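Local coordinates for protein cytochrome c55X (Pseudomonas aeruginosa PAO1, PDB 6TP9) that carries a single covalently bound heme c as a small periplasmic electron-transfer cytochrome associated with heme d1 biosynthesis, at residues Arg50-Val54 and Ala78-Asp83. The protein carries 1 engineered substitution. Sequence-based numbering, arbitrary orientation.
Sequences RESLV and AGWLVD. With HEC (heme c), chain M.
Two helices of the cytochrome c fold meet here on one side of the heme: the start of helix 50-59, through Arg50, Leu53 and Val54, packs on helix 75-86, through Ala78, Gly79, Val82 and Asp83. The segment axes come within 9.4 Å at an angle of 115°. At the solvent side, Arg50 reaches Asp83 side-on. Its chain runs extended as far as NE, with CG anti to the backbone N (chi1 -177°), and this carries the guanidinium across to the other helix. Arg50 NE donates to Asp83 OD1 over 2.9 Å, nearly straight at 170° and in the guanidinium plane; Arg50 NH2 donates to Asp83 OD2 over 3.3 Å. Both oxygens are met on their syn sides, and the two planes are modestly turned against each other, giving a slightly twisted two-pronged salt bridge. Its two main bonds should limit rotation of the guanidinium. Gly79, with no side chain, lets Arg50 NH2 come to 3.1 Å from Gly79 O.

Beneath the salt bridge, Val82 fills the angle between the helices. Val82 CG2 meets Val54 CG2 at 3.8 Å, while Val82 CG1 touches Leu53 CB and the aliphatic CG of Arg50. Val54 spreads its other branch, CG1, to Ala78 CB at 4.0 Å; its CG2 also rests over Gly79 CA at 3.9 Å. Further along helix 50-59, Val57 continues the apolar seam. Leu53 links it to the cofactor: its CB also touches the heme methyl CMA, and its CD2 lies 3.5 Å from heme O1A, a propionate oxygen. Lys48 and Arg61 hydrogen-bond to the heme. Leu16 and Leu20 of the second subunit pack on Trp80 and Leu81, consistent with a domain-swapped class I-type cytochrome c fold completed by that subunit's N-terminal helix.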
loop_
_atom_site.group_PDB
_atom_site.type_symbol
_atom_site.label_atom_id
_atom_site.label_comp_id
_atom_site.label_asym_id
_atom_site.label_seq_id
_atom_site.Cartn_x
_atom_site.Cartn_y
_atom_site.Cartn_z
ATOM N N ARG A 50 -19.916 2.140 8.669
ATOM C CA ARG A 50 -18.615 2.269 9.315
ATOM C C ARG A 50 -18.548 1.463 10.606
ATOM O O ARG A 50 -17.554 0.773 10.862
ATOM C CB ARG A 50 -18.324 3.744 9.587
ATOM C CG ARG A 50 -16.965 4.026 10.204
ATOM C CD ARG A 50 -16.765 5.525 10.351
ATOM N NE ARG A 50 -15.440 5.883 10.851
ATOM C CZ ARG A 50 -15.104 5.915 12.137
ATOM N NH1 ARG A 50 -15.991 5.598 13.071
ATOM N NH2 ARG A 50 -13.873 6.261 12.490
ATOM N N GLU A 51 -19.591 1.542 11.437
ATOM C CA GLU A 51 -19.569 0.815 12.703
ATOM C C GLU A 51 -19.485 -0.689 12.479
ATOM O O GLU A 51 -18.899 -1.407 13.299
ATOM C CB GLU A 51 -20.808 1.150 13.534
ATOM C CG GLU A 51 -20.906 2.604 13.958
ATOM C CD GLU A 51 -22.019 2.838 14.959
ATOM O OE1 GLU A 51 -22.692 1.856 15.338
ATOM O OE2 GLU A 51 -22.216 4.002 15.368
ATOM N N SER A 52 -20.070 -1.183 11.387
ATOM C CA SER A 52 -19.977 -2.605 11.079
ATOM C C SER A 52 -18.532 -3.007 10.826
ATOM O O SER A 52 -18.029 -3.977 11.408
ATOM C CB SER A 52 -20.845 -2.930 9.864
ATOM O OG SER A 52 -22.197 -2.571 10.091
ATOM N N LEU A 53 -17.844 -2.262 9.961
ATOM C CA LEU A 53 -16.448 -2.560 9.664
ATOM C C LEU A 53 -15.582 -2.414 10.908
ATOM O O LEU A 53 -14.685 -3.231 11.149
ATOM C CB LEU A 53 -15.952 -1.642 8.547
ATOM C CG LEU A 53 -16.833 -1.612 7.295
ATOM C CD1 LEU A 53 -16.381 -0.523 6.335
ATOM C CD2 LEU A 53 -16.832 -2.965 6.605
ATOM N N VAL A 54 -15.834 -1.380 11.715
ATOM C CA VAL A 54 -15.079 -1.212 12.953
ATOM C C VAL A 54 -15.303 -2.403 13.873
ATOM O O VAL A 54 -14.358 -2.933 14.471
ATOM C CB VAL A 54 -15.463 0.112 13.638
ATOM C CG1 VAL A 54 -14.850 0.189 15.031
ATOM C CG2 VAL A 54 -15.019 1.292 12.791
ATOM N N ALA A 78 -9.192 1.494 15.567
ATOM C CA ALA A 78 -9.931 0.764 14.543
ATOM C C ALA A 78 -10.682 1.715 13.621
ATOM O O ALA A 78 -10.698 1.522 12.398
ATOM C CB ALA A 78 -10.900 -0.220 15.197
ATOM N N GLY A 79 -11.317 2.744 14.184
ATOM C CA GLY A 79 -12.027 3.700 13.352
ATOM C C GLY A 79 -11.101 4.444 12.411
ATOM O O GLY A 79 -11.462 4.742 11.269
ATOM N N TRP A 80 -9.894 4.760 12.881
ATOM C CA TRP A 80 -8.892 5.363 12.009
ATOM C C TRP A 80 -8.541 4.424 10.861
ATOM O O TRP A 80 -8.602 4.809 9.688
ATOM C CB TRP A 80 -7.648 5.711 12.824
ATOM C CG TRP A 80 -6.610 6.508 12.090
ATOM C CD1 TRP A 80 -6.560 7.865 11.962
ATOM C CD2 TRP A 80 -5.460 5.997 11.401
ATOM N NE1 TRP A 80 -5.454 8.230 11.232
ATOM C CE2 TRP A 80 -4.764 7.102 10.876
ATOM C CE3 TRP A 80 -4.955 4.712 11.176
ATOM C CZ2 TRP A 80 -3.590 6.963 10.139
ATOM C CZ3 TRP A 80 -3.791 4.577 10.443
ATOM C CH2 TRP A 80 -3.120 5.696 9.934
ATOM N N LEU A 81 -8.175 3.181 11.183
ATOM C CA LEU A 81 -7.839 2.213 10.145
ATOM C C LEU A 81 -8.943 2.136 9.099
ATOM O O LEU A 81 -8.680 2.149 7.892
ATOM C CB LEU A 81 -7.602 0.835 10.766
ATOM C CG LEU A 81 -6.334 0.645 11.595
ATOM C CD1 LEU A 81 -6.311 -0.740 12.225
ATOM C CD2 LEU A 81 -5.109 0.863 10.731
ATOM N N VAL A 82 -10.195 2.062 9.556
ATOM C CA VAL A 82 -11.325 1.956 8.640
ATOM C C VAL A 82 -11.411 3.189 7.749
ATOM O O VAL A 82 -11.655 3.081 6.541
ATOM C CB VAL A 82 -12.623 1.736 9.440
ATOM C CG1 VAL A 82 -13.843 1.931 8.557
ATOM C CG2 VAL A 82 -12.619 0.346 10.066
ATOM N N ASP A 83 -11.215 4.378 8.325
ATOM C CA ASP A 83 -11.219 5.591 7.512
ATOM C C ASP A 83 -10.189 5.498 6.393
ATOM O O ASP A 83 -10.460 5.890 5.253
ATOM C CB ASP A 83 -10.946 6.816 8.384
ATOM C CG ASP A 83 -12.046 7.070 9.396
ATOM O OD1 ASP A 83 -13.196 6.661 9.139
ATOM O OD2 ASP A 83 -11.757 7.686 10.445
HETATM FE FE HEC M . -9.409 -8.857 7.696
HETATM C CHA HEC M . -12.628 -9.235 6.581
HETATM C CHB HEC M . -10.019 -5.485 8.213
HETATM C CHC HEC M . -6.317 -8.502 9.087
HETATM C CHD HEC M . -8.626 -12.066 6.754
HETATM N NA HEC M . -11.008 -7.585 7.419
HETATM C C1A HEC M . -12.266 -7.975 7.003
HETATM C C2A HEC M . -13.146 -6.826 7.085
HETATM C C3A HEC M . -12.433 -5.791 7.534
HETATM C C4A HEC M . -11.072 -6.245 7.753
HETATM C CMA HEC M . -12.964 -4.363 7.777
HETATM C CAA HEC M . -14.646 -6.808 6.716
HETATM C CBA HEC M . -14.801 -6.467 5.237
HETATM C CGA HEC M . -16.260 -6.454 4.861
HETATM O O1A HEC M . -17.117 -6.404 5.782
HETATM O O2A HEC M . -16.561 -6.488 3.639
HETATM N NB HEC M . -8.372 -7.285 8.493
HETATM C C1B HEC M . -8.797 -5.975 8.619
HETATM C C2B HEC M . -7.738 -5.224 9.266
HETATM C C3B HEC M . -6.725 -6.059 9.502
HETATM C C4B HEC M . -7.099 -7.371 9.023
HETATM C CMB HEC M . -7.762 -3.718 9.609
HETATM C CAB HEC M . -5.380 -5.704 10.165
HETATM C CBB HEC M . -5.627 -5.094 11.557
HETATM N NC HEC M . -7.761 -10.043 7.834
HETATM C C1C HEC M . -6.622 -9.731 8.549
HETATM C C2C HEC M . -5.782 -10.908 8.608
HETATM C C3C HEC M . -6.438 -11.911 8.015
HETATM C C4C HEC M . -7.681 -11.377 7.482
HETATM C CMC HEC M . -4.438 -11.002 9.365
HETATM C CAC HEC M . -5.925 -13.361 7.842
HETATM C CBC HEC M . -5.482 -13.952 9.195
HETATM N ND HEC M . -10.453 -10.403 6.788
HETATM C C1D HEC M . -9.926 -11.668 6.529
HETATM C C2D HEC M . -10.978 -12.506 5.993
HETATM C C3D HEC M . -12.223 -11.614 5.946
HETATM C C4D HEC M . -11.803 -10.331 6.454
HETATM C CMD HEC M . -10.879 -13.984 5.561
HETATM C CAD HEC M . -13.635 -11.990 5.454
HETATM C CBD HEC M . -14.429 -12.672 6.561
HETATM C CGD HEC M . -15.776 -13.027 5.995
HETATM O O1D HEC M . -15.950 -14.196 5.567
HETATM O O2D HEC M . -16.666 -12.137 5.953
#